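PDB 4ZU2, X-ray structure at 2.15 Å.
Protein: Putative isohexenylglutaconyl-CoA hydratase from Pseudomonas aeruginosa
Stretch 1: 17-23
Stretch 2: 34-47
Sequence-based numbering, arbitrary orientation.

Stretch 1 (17-23) VLRITLN
Stretch 2, residues 34-47: AMVGELRAVLAAVR

Strand 17-22 packs against helix 34-47, which begins earlier in the chain, in a nearly antiparallel arrangement: the N-to-C directions differ by 175° and the axes approach to 11.0 Å. Strand phi runs from -77° at Leu22 to -131° at Ile20 and psi from 108° at Leu18 to 136° at Arg19; most helical residues lie near -65/-40. The register follows from opposed directions, with CA-CA separations of 8.0 Å for Leu22-Met35, 8.7 Å for Ile20-Leu39 and 9.1 Å for Leu18-Val46. No hydrogen bond crosses the contact, which buries 302 Å² and consists of apolar side chains.

Ala34 lies out of reach of the strand, but its O accepts the helical bond from Glu38 N (2.9 Å). Met35 points toward the strand, and with chi1 and chi2 both t and chi3 at 135° it places CE 3.5 Å from Leu22 CD1, the closest contact of the interface. Leu22 (m, t) has its CA-to-CB bond sideways to the helix, yet its end comes nearer. Val36, Gly37 and Glu38 leave the strand untouched; Glu38 (m, t) has OE1 hydrogen-bonded elsewhere in the structure.

One helical turn after Met35, Leu39 N bonds Met35 O at 2.9 Å. Leu39 also sets out sideways, but its m, t rotamer (-78°, 161°) brings CD2 against two strand residues, 4.0 Å from Leu22 CD2 and 4.1 Å from Ile20 CG2. Arg40 and Ala41 are out of reach.

Val42 (t) points toward the strand, its N held by Glu38 O at 3.0 Å. Its CG1 likewise serves two neighbours, lying 4.0 Å from Ile20 CD1 and 3.9 Å from Leu18 CD2. Ile20 (m, t) points toward the helix and thus touches Leu39 through CG2 and Val42 through CD1. Leu43 (m, t) turns its end nearer, but its CD2 stops 5.2 Å from Ile20 CD1, short of contact, while Ala44 and Ala45 make no contact.

Val46 (m, phi/psi -101/-13) points toward the strand and sets CG1 3.8 Å from Leu18 CD2; its backbone bond, N to Val42 O, is weak at 3.3 Å. Leu18 (t, p) points toward the helix, and its CD2 meets both valines. Arg47 (t, t, p) is out of reach.

The contacting positions 35, 39, 42 and 46 are spaced four, three and four apart, keeping them on one helix face. Leu18, Ile20 and Leu22 alternate with Val17, Arg19 and Thr21, which make no contact; Thr21 (m) points away.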

# COMPACT_ATOMS: atom_id res chain seq x y z
N VAL A 17 4.70 16.84 -25.70
CA VAL A 17 3.72 16.92 -24.61
C VAL A 17 2.33 17.23 -25.14
O VAL A 17 2.14 18.24 -25.78
CB VAL A 17 4.14 17.94 -23.54
CG1 VAL A 17 3.13 18.00 -22.44
CG2 VAL A 17 5.55 17.57 -23.01
N LEU A 18 1.38 16.31 -24.96
CA LEU A 18 -0.01 16.56 -25.37
C LEU A 18 -0.82 16.98 -24.13
O LEU A 18 -1.05 16.17 -23.23
CB LEU A 18 -0.63 15.35 -26.07
CG LEU A 18 -2.15 15.37 -26.37
CD1 LEU A 18 -2.55 16.54 -27.25
CD2 LEU A 18 -2.56 14.08 -27.04
N ARG A 19 -1.18 18.26 -24.05
CA ARG A 19 -2.07 18.74 -23.01
C ARG A 19 -3.52 18.52 -23.41
O ARG A 19 -3.90 18.82 -24.54
CB ARG A 19 -1.87 20.22 -22.81
CG ARG A 19 -0.69 20.53 -21.96
CD ARG A 19 0.45 21.15 -22.78
NE ARG A 19 1.66 21.49 -22.02
CZ ARG A 19 1.70 22.16 -20.86
NH1 ARG A 19 0.61 22.58 -20.24
NH2 ARG A 19 2.85 22.40 -20.30
N ILE A 20 -4.34 18.05 -22.47
CA ILE A 20 -5.74 17.70 -22.75
C ILE A 20 -6.60 18.35 -21.70
O ILE A 20 -6.43 18.08 -20.51
CB ILE A 20 -5.98 16.17 -22.68
CG1 ILE A 20 -4.98 15.39 -23.56
CG2 ILE A 20 -7.45 15.83 -23.05
CD1 ILE A 20 -4.95 13.94 -23.29
N THR A 21 -7.52 19.22 -22.11
CA THR A 21 -8.30 19.97 -21.13
C THR A 21 -9.76 19.57 -21.21
O THR A 21 -10.37 19.54 -22.27
CB THR A 21 -8.09 21.50 -21.25
OG1 THR A 21 -6.71 21.80 -21.03
CG2 THR A 21 -8.89 22.26 -20.20
N LEU A 22 -10.29 19.18 -20.07
CA LEU A 22 -11.68 18.81 -20.00
C LEU A 22 -12.41 20.15 -20.00
O LEU A 22 -12.11 21.05 -19.19
CB LEU A 22 -11.99 18.03 -18.72
CG LEU A 22 -11.02 16.89 -18.35
CD1 LEU A 22 -11.43 16.22 -17.04
CD2 LEU A 22 -10.90 15.91 -19.44
N ASN A 23 -13.33 20.27 -20.93
CA ASN A 23 -13.84 21.56 -21.33
C ASN A 23 -15.36 21.59 -21.42
O ASN A 23 -15.93 21.73 -22.49
CB ASN A 23 -13.18 21.90 -22.68
CG ASN A 23 -13.34 23.36 -23.06
OD1 ASN A 23 -13.38 23.68 -24.24
ND2 ASN A 23 -13.43 24.24 -22.09
N ALA A 34 -20.18 11.50 -24.38
CA ALA A 34 -19.29 12.10 -25.40
C ALA A 34 -17.82 12.32 -24.94
O ALA A 34 -16.87 11.95 -25.64
CB ALA A 34 -19.90 13.38 -25.91
N MET A 35 -17.62 12.89 -23.75
CA MET A 35 -16.27 13.16 -23.26
C MET A 35 -15.46 11.86 -23.03
O MET A 35 -14.34 11.77 -23.44
CB MET A 35 -16.33 13.99 -21.98
CG MET A 35 -14.96 14.28 -21.40
SD MET A 35 -15.15 15.35 -19.99
CE MET A 35 -14.18 14.79 -18.66
N VAL A 36 -16.06 10.85 -22.40
CA VAL A 36 -15.41 9.53 -22.27
C VAL A 36 -15.04 8.97 -23.65
O VAL A 36 -13.95 8.43 -23.84
CB VAL A 36 -16.36 8.50 -21.56
CG1 VAL A 36 -15.72 7.09 -21.50
CG2 VAL A 36 -16.71 8.96 -20.15
N GLY A 37 -15.95 9.07 -24.61
CA GLY A 37 -15.64 8.63 -25.96
C GLY A 37 -14.43 9.37 -26.51
O GLY A 37 -13.53 8.77 -27.07
N GLU A 38 -14.39 10.68 -26.34
CA GLU A 38 -13.33 11.46 -26.94
C GLU A 38 -12.00 11.18 -26.26
O GLU A 38 -10.97 11.19 -26.91
CB GLU A 38 -13.67 12.98 -26.98
CG GLU A 38 -14.86 13.28 -27.95
CD GLU A 38 -15.27 14.76 -27.99
OE1 GLU A 38 -14.91 15.51 -27.06
OE2 GLU A 38 -15.98 15.16 -28.95
N LEU A 39 -12.03 10.95 -24.95
CA LEU A 39 -10.80 10.76 -24.21
C LEU A 39 -10.18 9.45 -24.62
O LEU A 39 -8.96 9.34 -24.70
CB LEU A 39 -11.07 10.70 -22.73
CG LEU A 39 -11.30 12.04 -22.08
CD1 LEU A 39 -12.02 11.81 -20.73
CD2 LEU A 39 -10.03 12.81 -21.88
N ARG A 40 -11.05 8.48 -24.89
CA ARG A 40 -10.63 7.15 -25.25
C ARG A 40 -10.04 7.17 -26.63
O ARG A 40 -9.06 6.45 -26.92
CB ARG A 40 -11.82 6.16 -25.19
CG ARG A 40 -12.25 5.86 -23.79
CD ARG A 40 -13.35 4.82 -23.74
NE ARG A 40 -12.83 3.50 -24.07
CZ ARG A 40 -13.59 2.48 -24.43
NH1 ARG A 40 -14.87 2.64 -24.52
NH2 ARG A 40 -13.07 1.30 -24.74
N ALA A 41 -10.63 8.00 -27.49
CA ALA A 41 -10.17 8.13 -28.88
C ALA A 41 -8.81 8.77 -28.95
O ALA A 41 -7.98 8.35 -29.74
CB ALA A 41 -11.18 8.96 -29.71
N VAL A 42 -8.61 9.81 -28.15
CA VAL A 42 -7.33 10.48 -28.04
C VAL A 42 -6.24 9.55 -27.48
O VAL A 42 -5.12 9.52 -27.98
CB VAL A 42 -7.43 11.77 -27.18
CG1 VAL A 42 -6.05 12.29 -26.81
CG2 VAL A 42 -8.21 12.86 -27.90
N LEU A 43 -6.57 8.78 -26.45
CA LEU A 43 -5.58 7.90 -25.84
C LEU A 43 -5.14 6.83 -26.83
O LEU A 43 -3.97 6.45 -26.84
CB LEU A 43 -6.11 7.29 -24.53
CG LEU A 43 -6.25 8.28 -23.34
CD1 LEU A 43 -7.01 7.68 -22.16
CD2 LEU A 43 -4.93 8.78 -22.87
N ALA A 44 -6.06 6.34 -27.66
CA ALA A 44 -5.72 5.32 -28.65
C ALA A 44 -4.92 5.91 -29.79
O ALA A 44 -4.04 5.24 -30.37
CB ALA A 44 -6.98 4.66 -29.18
N ALA A 45 -5.22 7.17 -30.11
CA ALA A 45 -4.48 7.91 -31.13
C ALA A 45 -2.97 7.94 -30.89
O ALA A 45 -2.17 7.77 -31.82
CB ALA A 45 -4.98 9.36 -31.21
N VAL A 46 -2.59 8.20 -29.65
CA VAL A 46 -1.18 8.38 -29.29
C VAL A 46 -0.53 7.15 -28.61
O VAL A 46 0.70 7.09 -28.41
CB VAL A 46 -1.02 9.61 -28.37
CG1 VAL A 46 -1.80 10.85 -28.90
CG2 VAL A 46 -1.41 9.29 -26.93
N ARG A 47 -1.34 6.19 -28.19
CA ARG A 47 -0.84 4.99 -27.51
C ARG A 47 0.48 4.48 -28.11
O ARG A 47 1.45 4.32 -27.40
CB ARG A 47 -1.87 3.86 -27.54
CG ARG A 47 -1.51 2.71 -26.60
CD ARG A 47 -2.35 1.46 -26.85
NE ARG A 47 -2.35 1.16 -28.28
CZ ARG A 47 -3.15 0.28 -28.89
NH1 ARG A 47 -4.03 -0.42 -28.18
NH2 ARG A 47 -3.08 0.11 -30.21